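Local coordinates for PDZ domain protein (Parabacteroides distasonis, PDB 4L8N) that is of unknown function but binds magnesium and carries PDZ domains, which probably recognise peptide or protein partners, at residues 49-55 / 79-85; 260-264 / 285-289; 348-352 / 405-411; 370-376 / 388-394. All blocks are in the same frame, centred on the assembly; numbering follows the deposited sequence.

Contact 1: residues 49-55 / 79-85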
# COMPACT_ATOMS: atom_id res chain seq x y z
N ASP A 49 -0.38 14.84 -24.90
CA ASP A 49 0.19 15.95 -25.66
C ASP A 49 0.11 17.19 -24.79
O ASP A 49 -0.86 17.33 -24.03
CB ASP A 49 -0.57 16.20 -26.98
CG ASP A 49 -0.08 15.43 -28.20
OD1 ASP A 49 0.92 14.70 -28.07
OD2 ASP A 49 -0.71 15.56 -29.28
N VAL A 50 1.13 18.07 -24.91
CA VAL A 50 1.20 19.33 -24.17
C VAL A 50 0.93 20.49 -25.12
O VAL A 50 1.66 20.66 -26.11
CB VAL A 50 2.55 19.50 -23.44
CG1 VAL A 50 2.67 20.88 -22.80
CG2 VAL A 50 2.73 18.41 -22.38
N ILE A 51 -0.11 21.29 -24.83
CA ILE A 51 -0.41 22.48 -25.62
C ILE A 51 0.57 23.59 -25.15
O ILE A 51 0.48 24.07 -24.02
CB ILE A 51 -1.88 22.93 -25.54
CG1 ILE A 51 -2.85 21.81 -26.00
CG2 ILE A 51 -2.09 24.26 -26.32
CD1 ILE A 51 -4.29 22.13 -25.86
N GLU A 52 1.54 23.91 -26.01
CA GLU A 52 2.56 24.91 -25.70
C GLU A 52 2.07 26.31 -26.07
O GLU A 52 2.28 27.25 -25.30
CB GLU A 52 3.88 24.60 -26.43
CG GLU A 52 4.55 23.31 -25.97
CD GLU A 52 5.31 23.36 -24.66
OE1 GLU A 52 5.51 24.47 -24.11
OE2 GLU A 52 5.74 22.28 -24.19
N GLU A 53 1.46 26.45 -27.26
CA GLU A 53 0.94 27.72 -27.77
C GLU A 53 -0.41 27.50 -28.41
O GLU A 53 -0.68 26.42 -28.95
CB GLU A 53 1.89 28.40 -28.79
CG GLU A 53 3.37 28.44 -28.45
CD GLU A 53 4.30 29.00 -29.53
OE1 GLU A 53 3.82 29.28 -30.66
OE2 GLU A 53 5.50 29.17 -29.23
N ILE A 54 -1.26 28.52 -28.34
CA ILE A 54 -2.58 28.55 -28.99
C ILE A 54 -2.54 29.72 -29.98
O ILE A 54 -2.23 30.85 -29.59
CB ILE A 54 -3.76 28.65 -27.97
CG1 ILE A 54 -3.67 27.54 -26.89
CG2 ILE A 54 -5.11 28.67 -28.70
CD1 ILE A 54 -4.54 27.75 -25.62
N ASN A 55 -2.80 29.44 -31.26
CA ASN A 55 -2.83 30.41 -32.36
C ASN A 55 -1.60 31.35 -32.37
O ASN A 55 -1.70 32.52 -32.76
CB ASN A 55 -4.14 31.22 -32.35
CG ASN A 55 -5.38 30.43 -32.67
OD1 ASN A 55 -5.42 29.64 -33.61
ND2 ASN A 55 -6.44 30.69 -31.92
N VAL A 79 -8.37 26.05 -34.97
CA VAL A 79 -7.40 26.44 -33.94
C VAL A 79 -6.04 25.82 -34.25
O VAL A 79 -5.92 24.59 -34.31
CB VAL A 79 -7.84 26.11 -32.48
CG1 VAL A 79 -7.09 26.97 -31.47
CG2 VAL A 79 -9.34 26.29 -32.31
N LEU A 80 -5.03 26.69 -34.44
CA LEU A 80 -3.65 26.28 -34.67
C LEU A 80 -2.97 26.04 -33.31
O LEU A 80 -2.92 26.95 -32.47
CB LEU A 80 -2.86 27.29 -35.53
CG LEU A 80 -1.43 26.88 -35.91
CD1 LEU A 80 -1.41 25.58 -36.74
CD2 LEU A 80 -0.72 27.99 -36.64
N LEU A 81 -2.46 24.82 -33.11
CA LEU A 81 -1.84 24.44 -31.86
C LEU A 81 -0.37 24.12 -32.02
O LEU A 81 0.04 23.50 -33.00
CB LEU A 81 -2.58 23.21 -31.32
CG LEU A 81 -3.53 23.38 -30.12
CD1 LEU A 81 -4.46 24.58 -30.26
CD2 LEU A 81 -4.34 22.12 -29.90
N THR A 82 0.42 24.55 -31.05
CA THR A 82 1.83 24.22 -30.96
C THR A 82 1.89 23.15 -29.90
O THR A 82 1.57 23.43 -28.74
CB THR A 82 2.68 25.46 -30.67
OG1 THR A 82 2.50 26.40 -31.74
CG2 THR A 82 4.16 25.12 -30.50
N ILE A 83 2.20 21.92 -30.31
CA ILE A 83 2.22 20.78 -29.42
C ILE A 83 3.64 20.29 -29.13
O ILE A 83 4.52 20.40 -29.98
CB ILE A 83 1.36 19.61 -30.03
CG1 ILE A 83 -0.15 19.97 -30.19
CG2 ILE A 83 1.55 18.29 -29.28
CD1 ILE A 83 -0.98 20.34 -28.90
N SER A 84 3.83 19.72 -27.94
CA SER A 84 5.02 18.99 -27.55
C SER A 84 4.59 17.66 -26.88
O SER A 84 3.55 17.58 -26.21
CB SER A 84 5.94 19.82 -26.66
OG SER A 84 5.60 19.82 -25.29
N ASN A 85 5.38 16.62 -27.14
CA ASN A 85 5.24 15.28 -26.58
C ASN A 85 6.61 14.58 -26.59
O ASN A 85 7.64 15.24 -26.78
CB ASN A 85 4.18 14.49 -27.34
CG ASN A 85 4.41 14.42 -28.81
OD1 ASN A 85 5.53 14.33 -29.29
ND2 ASN A 85 3.34 14.52 -29.57
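How a β-sheet absorbs an extra residue is well illustrated by strands 50-54 and 79-84, antiparallel neighbours whose axes approach to 4.7 Å at 139°. Both E52 and E53 face T82, a classic beta bulge: E52 N donates to T82 O at 2.8 Å, and E53 N reaches the same oxygen weakly, at 3.4 Å. T82, the residue most covered here, sits opposite the swelling, its CG2 4.1 Å from E52 CB. The bulge tips E52 CB toward the partner strand, and its carboxylate bends over S84, whose OG donates to E52 OE2 at 2.7 Å. V50, E53, T82 and S84 share one face of the sheet; I51, I54, L81 and I83 form the other, wholly aliphatic. There I51 lies against two neighbours, CG1 meeting I83 CD1 (3.8 Å) and CD1 meeting L81 CD2 (4.0 Å), while I54 CG2 touches V79 CG1 (3.8 Å) and, more loosely, L81 CD1 (4.4 Å). Asparagines close both ends, N85 ND2 donating to D49 OD1 (2.9 Å) and N55 OD1 accepting from L80 N (3.1 Å). Within the six-stranded sheet of this PDZ domain, strand 91-101 flanks 79-84, residues of strand 29-34 touch D49 to I51, and L71 of helix 67-71 covers I54 and L81.

Contact 2: residues 260-264 / 285-289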
# COMPACT_ATOMS: atom_id res chain seq x y z
N TRP A 260 11.11 7.77 -12.60
CA TRP A 260 9.75 7.28 -12.45
C TRP A 260 9.78 5.80 -12.14
O TRP A 260 10.58 5.04 -12.74
CB TRP A 260 9.01 7.54 -13.79
CG TRP A 260 7.54 7.21 -13.84
CD1 TRP A 260 6.51 8.08 -13.69
CD2 TRP A 260 6.96 5.97 -14.26
NE1 TRP A 260 5.32 7.45 -13.92
CE2 TRP A 260 5.56 6.15 -14.26
CE3 TRP A 260 7.49 4.71 -14.61
CZ2 TRP A 260 4.68 5.13 -14.64
CZ3 TRP A 260 6.61 3.69 -14.92
CH2 TRP A 260 5.23 3.92 -14.98
N GLU A 261 8.93 5.39 -11.18
CA GLU A 261 8.80 4.02 -10.72
C GLU A 261 7.35 3.74 -10.43
O GLU A 261 6.67 4.57 -9.81
CB GLU A 261 9.70 3.76 -9.48
CG GLU A 261 9.85 2.29 -9.08
CD GLU A 261 10.81 1.98 -7.94
OE1 GLU A 261 12.00 2.33 -8.05
OE2 GLU A 261 10.38 1.32 -6.96
N CYS A 262 6.85 2.61 -10.94
CA CYS A 262 5.49 2.16 -10.72
C CYS A 262 5.53 0.73 -10.23
O CYS A 262 6.15 -0.14 -10.86
CB CYS A 262 4.62 2.30 -11.96
SG CYS A 262 2.85 2.06 -11.64
N GLU A 263 4.95 0.52 -9.03
CA GLU A 263 4.93 -0.76 -8.34
C GLU A 263 3.50 -1.18 -8.06
O GLU A 263 2.72 -0.44 -7.47
CB GLU A 263 5.73 -0.67 -7.03
CG GLU A 263 6.15 -2.01 -6.44
CD GLU A 263 6.79 -1.92 -5.07
OE1 GLU A 263 7.91 -1.37 -4.96
OE2 GLU A 263 6.18 -2.43 -4.11
N ALA A 264 3.15 -2.36 -8.53
CA ALA A 264 1.86 -2.99 -8.29
C ALA A 264 2.02 -4.06 -7.22
O ALA A 264 2.93 -4.90 -7.31
CB ALA A 264 1.31 -3.60 -9.58
N MSE A 285 -0.32 0.62 -16.14
CA MSE A 285 0.77 1.24 -15.37
C MSE A 285 1.48 2.36 -16.14
O MSE A 285 1.78 3.40 -15.55
CB MSE A 285 1.80 0.17 -14.99
CG MSE A 285 1.33 -0.74 -13.89
SE MSE A 285 2.46 -2.27 -13.63
CE MSE A 285 3.94 -1.37 -12.97
N CYS A 286 1.76 2.15 -17.44
CA CYS A 286 2.47 3.13 -18.26
C CYS A 286 1.61 4.29 -18.74
O CYS A 286 2.16 5.25 -19.29
CB CYS A 286 3.17 2.45 -19.42
SG CYS A 286 4.51 1.36 -18.91
N MSE A 287 0.28 4.26 -18.48
CA MSE A 287 -0.58 5.40 -18.84
C MSE A 287 -0.18 6.64 -18.02
O MSE A 287 -0.51 7.77 -18.40
CB MSE A 287 -2.06 5.07 -18.66
CG MSE A 287 -2.67 4.47 -19.91
SE MSE A 287 -4.54 3.95 -19.73
CE MSE A 287 -5.24 5.62 -19.64
N GLN A 288 0.56 6.43 -16.90
CA GLN A 288 1.02 7.54 -16.08
C GLN A 288 2.45 7.94 -16.44
O GLN A 288 3.00 8.79 -15.76
CB GLN A 288 0.85 7.28 -14.59
CG GLN A 288 -0.61 7.39 -14.19
CD GLN A 288 -0.77 7.78 -12.77
OE1 GLN A 288 -1.20 8.90 -12.46
NE2 GLN A 288 -0.39 6.88 -11.88
N TYR A 289 3.02 7.40 -17.54
CA TYR A 289 4.32 7.87 -18.04
C TYR A 289 4.09 8.59 -19.38
O TYR A 289 3.58 7.96 -20.31
CB TYR A 289 5.39 6.75 -18.18
CG TYR A 289 6.74 7.37 -18.42
CD1 TYR A 289 7.47 7.95 -17.38
CD2 TYR A 289 7.23 7.57 -19.73
CE1 TYR A 289 8.67 8.62 -17.60
CE2 TYR A 289 8.43 8.25 -19.96
CZ TYR A 289 9.15 8.77 -18.90
OH TYR A 289 10.34 9.44 -19.10
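A strand and the chain leaving a helix can be joined almost entirely by side-chain packing, as residues 260-264 and 285-289 demonstrate. Aromatic contacts dominate. Y289 turns its ring edge toward one face of W260, with 5.0 Å from its centroid to that of the five-membered ring and 74° between the planes, a T-shaped pair. Its CB also sits over the six-membered ring of the indole, 4.1 Å from the centroid, as a CH-pi contact, so backbone-proximal and ring atoms of one residue cover both halves of the same indole. The remaining apolar contacts belong to selenomethionine M285, whose CE lies 3.8 Å from C262 SG and whose SE lies 4.4 Å from A264 CB. Polar links are sparse: W260 NE1 donates weakly to Q288 O at 3.3 Å, its stronger partner being T292. A bond within 285-289, from Y289 N to C286 O (2.9 Å), turns the chain so that Y289 CB points back at the strand. W260, C262 and A264 project from one face of strand 258-268, between strands 123-135 and 240-250. M285, at the end of helix 274-285, covers C262 and A264, and Y289 in the turn beyond covers W260: a helix-on-sheet arrangement within the DUF4136 region.

Contact 3: residues 348-352 / 405-411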
# COMPACT_ATOMS: atom_id res chain seq x y z
N HIS A 348 -41.47 0.97 -38.07
CA HIS A 348 -41.83 1.76 -36.89
C HIS A 348 -41.97 3.24 -37.17
O HIS A 348 -41.00 3.90 -37.57
CB HIS A 348 -40.81 1.55 -35.76
CG HIS A 348 -40.54 0.12 -35.45
ND1 HIS A 348 -41.53 -0.71 -34.94
CD2 HIS A 348 -39.40 -0.59 -35.57
CE1 HIS A 348 -40.96 -1.89 -34.79
NE2 HIS A 348 -39.67 -1.87 -35.14
N LYS A 349 -43.17 3.78 -36.90
CA LYS A 349 -43.52 5.19 -37.05
C LYS A 349 -42.69 6.04 -36.07
O LYS A 349 -42.23 5.54 -35.04
CB LYS A 349 -45.04 5.45 -36.89
CG LYS A 349 -45.70 4.79 -35.67
CD LYS A 349 -47.08 5.39 -35.42
CE LYS A 349 -47.85 4.64 -34.36
NZ LYS A 349 -49.13 5.33 -34.02
N MSE A 350 -42.49 7.31 -36.42
CA MSE A 350 -41.61 8.25 -35.72
C MSE A 350 -42.34 9.53 -35.16
O MSE A 350 -41.74 10.27 -34.37
CB MSE A 350 -40.55 8.66 -36.75
CG MSE A 350 -39.33 9.28 -36.18
SE MSE A 350 -38.12 8.01 -35.46
CE MSE A 350 -36.66 9.09 -35.66
N ASP A 351 -43.62 9.77 -35.55
CA ASP A 351 -44.41 10.94 -35.13
C ASP A 351 -44.87 10.87 -33.63
O ASP A 351 -46.05 11.07 -33.32
CB ASP A 351 -45.61 11.17 -36.09
CG ASP A 351 -46.56 9.99 -36.29
OD1 ASP A 351 -46.18 8.83 -35.95
OD2 ASP A 351 -47.68 10.21 -36.83
N HIS A 352 -43.91 10.65 -32.70
CA HIS A 352 -44.18 10.56 -31.26
C HIS A 352 -43.38 11.60 -30.49
O HIS A 352 -42.35 12.07 -30.98
CB HIS A 352 -43.82 9.16 -30.73
CG HIS A 352 -44.48 8.05 -31.47
ND1 HIS A 352 -45.81 7.74 -31.27
CD2 HIS A 352 -43.96 7.22 -32.41
CE1 HIS A 352 -46.06 6.73 -32.10
NE2 HIS A 352 -44.98 6.39 -32.79
N SER A 405 -44.53 -2.73 -31.24
CA SER A 405 -44.98 -1.36 -31.49
C SER A 405 -45.34 -0.61 -30.21
O SER A 405 -45.18 0.62 -30.18
CB SER A 405 -46.16 -1.36 -32.46
OG SER A 405 -45.68 -1.59 -33.77
N ASP A 406 -45.75 -1.34 -29.14
CA ASP A 406 -46.07 -0.80 -27.82
C ASP A 406 -44.83 -0.12 -27.18
O ASP A 406 -44.99 0.83 -26.41
CB ASP A 406 -46.63 -1.91 -26.89
CG ASP A 406 -46.89 -1.51 -25.44
OD1 ASP A 406 -47.38 -0.38 -25.20
OD2 ASP A 406 -46.66 -2.35 -24.54
N TYR A 407 -43.62 -0.60 -27.52
CA TYR A 407 -42.40 -0.02 -26.94
C TYR A 407 -41.75 1.04 -27.85
O TYR A 407 -40.66 1.52 -27.53
CB TYR A 407 -41.39 -1.12 -26.55
CG TYR A 407 -41.96 -2.27 -25.75
CD1 TYR A 407 -42.69 -2.05 -24.59
CD2 TYR A 407 -41.72 -3.59 -26.13
CE1 TYR A 407 -43.21 -3.11 -23.85
CE2 TYR A 407 -42.24 -4.65 -25.40
CZ TYR A 407 -42.97 -4.41 -24.25
OH TYR A 407 -43.47 -5.49 -23.53
N LEU A 408 -42.46 1.49 -28.93
CA LEU A 408 -41.99 2.50 -29.90
C LEU A 408 -40.48 2.27 -30.21
O LEU A 408 -39.60 2.98 -29.71
CB LEU A 408 -42.28 3.95 -29.42
CG LEU A 408 -43.74 4.28 -29.01
CD1 LEU A 408 -43.85 5.68 -28.51
CD2 LEU A 408 -44.73 4.03 -30.15
N PRO A 409 -40.20 1.20 -31.00
CA PRO A 409 -38.80 0.81 -31.24
C PRO A 409 -38.14 1.46 -32.47
O PRO A 409 -37.22 0.87 -33.04
CB PRO A 409 -38.93 -0.71 -31.45
CG PRO A 409 -40.42 -1.05 -31.34
CD PRO A 409 -41.11 0.22 -31.61
N ALA A 410 -38.59 2.65 -32.88
CA ALA A 410 -38.05 3.35 -34.04
C ALA A 410 -36.53 3.53 -33.98
O ALA A 410 -35.85 3.29 -34.99
CB ALA A 410 -38.72 4.70 -34.18
N PHE A 411 -35.99 3.89 -32.79
CA PHE A 411 -34.57 4.11 -32.64
C PHE A 411 -33.78 2.82 -32.44
O PHE A 411 -32.55 2.86 -32.45
CB PHE A 411 -34.30 5.10 -31.50
CG PHE A 411 -34.77 6.51 -31.78
CD1 PHE A 411 -34.10 7.33 -32.68
CD2 PHE A 411 -35.87 7.04 -31.11
CE1 PHE A 411 -34.53 8.64 -32.93
CE2 PHE A 411 -36.29 8.36 -31.34
CZ PHE A 411 -35.62 9.14 -32.25
O HOH W 1 -41.85 3.38 -33.20
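Two histidine rings, each covered on a face by an aliphatic group of the other segment, distinguish this contact. P409 CD stands over H348, 3.8 Å from the ring centroid, and L408 CD2 over H352, 3.7 Å from its centroid; both are CH-pi contacts. H348 NE2 is hydrogen-bonded to Q403. The backbones come nearest at A410, its CA 5.0 Å from H348 CA, and A410 CB lies 3.6 Å from SE of selenomethionine M350. The segments are not hydrogen-bonded to each other directly; one water donates to K349 O (2.9 Å) and accepts weakly from A410 N (3.4 Å). Residues 348-349 form the outermost strand of a long mixed sheet, in a region that probably corresponds to the C-terminal PDZ domain, and the loop 405-411 follows helix 395-402 to pack beside that strand and the turn after it. This turn is tight, with D351 at the centre of an inverse gamma turn closed by H352 N donating to M350 O at 2.8 Å. M350 then reaches F411 in a Met-aromatic contact, SE 4.5 Å from the ring centroid and CE 3.5 Å from F411 CE1. F357 of helix 354-367 meets the rings of both F411 and H352 edge-to-face.

Contact 4: residues 370-376 / 388-394; sequences QYRDPKT and MFWDVFK
D391 N donates to Y371 O and D373 N to F389 O, each at 2.8 Å, flanking a single backbone bridge between R372 and W390 (CA–CA 4.3 Å), where the segments cross steeply. R372 (chi1 m, chi2 near -107°, between wells, chi3 t) sends NH1 to M388 O (2.8 Å), while its guanidinium lies flat on W390 (chi1 m, chi2 118°), CZ 3.8 Å from the six-membered ring centroid and planes at 18°, a cation-pi stack. K394 NZ donates to Q370 O at 3.0 Å; T376 OG1 accepts from F389 N at 3.0 Å and donates to D373 O at 2.5 Å. Residues 370-371 are 3-10, 372-373 extended, 374-376 helical in phi/psi, with T376 N bonded to D373 O (3.1 Å) and K394 N to D391 O (3.0 Å). An Asx turn follows the bridge in each segment: D373 OD1 accepts from K375 N (3.2 Å) and salt-bridges K375 NZ (3.0 Å); D391 OD1 accepts from F393 N (2.9 Å). The pairing closes an excursion between helices 354-367 and 395-402, K394 being N-cap of the latter. One water joins R372 O (2.7 Å) to K394 NZ (2.6 Å), another D373 OD2 (3.0 Å) to W390 O (2.7 Å). Outermost, selenomethionine M388 (chi1 m) sets SE 3.6 Å from P374 CA, and T376 CB lies 3.7 Å from F389 CD2.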
# COMPACT_ATOMS: atom_id res chain seq x y z
N GLN A 370 -36.77 -10.38 -17.28
CA GLN A 370 -36.83 -11.84 -17.26
C GLN A 370 -35.84 -12.51 -18.23
O GLN A 370 -35.47 -13.67 -18.02
CB GLN A 370 -38.26 -12.31 -17.58
CG GLN A 370 -38.95 -11.50 -18.68
CD GLN A 370 -40.24 -12.13 -19.15
OE1 GLN A 370 -40.48 -13.35 -19.00
NE2 GLN A 370 -41.10 -11.32 -19.76
N TYR A 371 -35.42 -11.78 -19.28
CA TYR A 371 -34.50 -12.28 -20.31
C TYR A 371 -33.05 -11.85 -20.10
O TYR A 371 -32.20 -12.15 -20.94
CB TYR A 371 -34.96 -11.84 -21.70
CG TYR A 371 -36.40 -12.12 -22.05
CD1 TYR A 371 -36.99 -13.36 -21.76
CD2 TYR A 371 -37.15 -11.21 -22.79
CE1 TYR A 371 -38.31 -13.63 -22.13
CE2 TYR A 371 -38.47 -11.48 -23.17
CZ TYR A 371 -39.04 -12.69 -22.83
OH TYR A 371 -40.34 -12.95 -23.21
N ARG A 372 -32.75 -11.18 -18.99
CA ARG A 372 -31.42 -10.74 -18.60
C ARG A 372 -30.68 -11.87 -17.88
O ARG A 372 -31.34 -12.72 -17.29
CB ARG A 372 -31.53 -9.51 -17.69
CG ARG A 372 -32.23 -8.33 -18.31
CD ARG A 372 -31.24 -7.25 -18.65
NE ARG A 372 -31.87 -6.14 -19.34
CZ ARG A 372 -31.25 -5.38 -20.24
NH1 ARG A 372 -29.98 -5.62 -20.56
NH2 ARG A 372 -31.89 -4.39 -20.84
N ASP A 373 -29.32 -11.85 -17.88
CA ASP A 373 -28.52 -12.88 -17.23
C ASP A 373 -27.92 -12.32 -15.92
O ASP A 373 -26.98 -11.50 -15.95
CB ASP A 373 -27.43 -13.41 -18.18
CG ASP A 373 -26.55 -14.55 -17.68
OD1 ASP A 373 -26.79 -15.03 -16.54
OD2 ASP A 373 -25.63 -14.96 -18.41
N PRO A 374 -28.46 -12.77 -14.76
CA PRO A 374 -27.99 -12.24 -13.47
C PRO A 374 -26.55 -12.60 -13.11
O PRO A 374 -25.98 -11.92 -12.28
CB PRO A 374 -28.98 -12.81 -12.45
CG PRO A 374 -29.59 -13.98 -13.10
CD PRO A 374 -29.58 -13.72 -14.58
N LYS A 375 -25.96 -13.60 -13.79
CA LYS A 375 -24.56 -14.01 -13.59
C LYS A 375 -23.60 -12.94 -14.11
O LYS A 375 -22.43 -12.95 -13.72
CB LYS A 375 -24.26 -15.36 -14.27
CG LYS A 375 -25.07 -16.54 -13.71
CD LYS A 375 -24.84 -17.89 -14.44
CE LYS A 375 -25.45 -18.02 -15.83
NZ LYS A 375 -26.94 -17.90 -15.83
N THR A 376 -24.09 -12.02 -14.96
CA THR A 376 -23.32 -10.93 -15.60
C THR A 376 -23.51 -9.56 -14.91
O THR A 376 -22.84 -8.60 -15.32
CB THR A 376 -23.73 -10.78 -17.08
OG1 THR A 376 -25.07 -10.32 -17.15
CG2 THR A 376 -23.57 -12.06 -17.86
N MSE A 388 -27.08 -5.81 -16.60
CA MSE A 388 -27.00 -7.22 -16.98
C MSE A 388 -27.04 -7.35 -18.49
O MSE A 388 -27.79 -6.61 -19.16
CB MSE A 388 -28.15 -8.03 -16.37
CG MSE A 388 -28.07 -8.16 -14.85
SE MSE A 388 -29.57 -9.09 -14.07
CE MSE A 388 -30.90 -7.84 -14.36
N PHE A 389 -26.28 -8.30 -19.04
CA PHE A 389 -26.38 -8.57 -20.45
C PHE A 389 -27.59 -9.47 -20.66
O PHE A 389 -28.16 -10.00 -19.68
CB PHE A 389 -25.11 -9.22 -21.02
CG PHE A 389 -23.86 -8.43 -20.73
CD1 PHE A 389 -23.81 -7.07 -20.97
CD2 PHE A 389 -22.74 -9.06 -20.21
CE1 PHE A 389 -22.66 -6.33 -20.69
CE2 PHE A 389 -21.58 -8.32 -19.94
CZ PHE A 389 -21.55 -6.97 -20.18
N TRP A 390 -27.99 -9.64 -21.91
CA TRP A 390 -29.08 -10.52 -22.25
C TRP A 390 -28.65 -11.97 -22.06
O TRP A 390 -27.46 -12.29 -22.18
CB TRP A 390 -29.50 -10.29 -23.71
CG TRP A 390 -30.02 -8.92 -24.01
CD1 TRP A 390 -29.49 -8.02 -24.88
CD2 TRP A 390 -31.22 -8.32 -23.49
NE1 TRP A 390 -30.29 -6.89 -24.95
CE2 TRP A 390 -31.34 -7.04 -24.09
CE3 TRP A 390 -32.20 -8.75 -22.58
CZ2 TRP A 390 -32.43 -6.20 -23.83
CZ3 TRP A 390 -33.27 -7.90 -22.32
CH2 TRP A 390 -33.37 -6.64 -22.93
N ASP A 391 -29.59 -12.83 -21.74
CA ASP A 391 -29.30 -14.24 -21.58
C ASP A 391 -29.19 -14.79 -23.00
O ASP A 391 -30.09 -14.57 -23.82
CB ASP A 391 -30.43 -14.89 -20.76
CG ASP A 391 -30.31 -16.38 -20.48
OD1 ASP A 391 -30.27 -17.16 -21.46
OD2 ASP A 391 -30.40 -16.77 -19.29
N VAL A 392 -28.07 -15.47 -23.28
CA VAL A 392 -27.75 -16.04 -24.59
C VAL A 392 -28.82 -17.06 -25.09
O VAL A 392 -28.95 -17.22 -26.30
CB VAL A 392 -26.33 -16.65 -24.62
CG1 VAL A 392 -25.90 -16.97 -26.05
CG2 VAL A 392 -25.32 -15.67 -24.00
N PHE A 393 -29.62 -17.68 -24.22
CA PHE A 393 -30.64 -18.64 -24.68
C PHE A 393 -32.02 -17.97 -24.92
O PHE A 393 -32.99 -18.65 -25.29
CB PHE A 393 -30.75 -19.84 -23.70
CG PHE A 393 -29.40 -20.45 -23.40
CD1 PHE A 393 -28.75 -21.24 -24.35
CD2 PHE A 393 -28.73 -20.15 -22.22
CE1 PHE A 393 -27.46 -21.73 -24.10
CE2 PHE A 393 -27.43 -20.64 -21.98
CZ PHE A 393 -26.81 -21.43 -22.92
N LYS A 394 -32.10 -16.64 -24.76
CA LYS A 394 -33.36 -15.93 -24.88
C LYS A 394 -33.37 -14.82 -25.96
O LYS A 394 -34.33 -14.05 -25.99
CB LYS A 394 -33.73 -15.33 -23.51
CG LYS A 394 -34.32 -16.36 -22.56
CD LYS A 394 -34.06 -15.98 -21.12
CE LYS A 394 -34.58 -17.01 -20.14
NZ LYS A 394 -34.59 -16.47 -18.75
O HOH W 2 -32.74 -15.06 -17.51
O HOH W 3 -25.25 -13.03 -20.73

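Overall arrangement
From the N terminus, contact 1 closes first, drawing together strands of the N-terminal PDZ sheet across 23 intervening residues. Contact 2 follows in series and closes a 20-residue excursion from a central strand of the long mixed sheet through helix 274-285; its centre is about 25 Å from that of contact 1. That sheet runs on to the other side of the chain's centre, where its edge strand enters contact 3, about 49 Å from contact 2 between centres. Contact 3 encloses 52 residues, and contact 4, between two helices, is nested inside that loop; their nearest atoms are about 7 Å apart. None of the four contacts crosses another, and none touches.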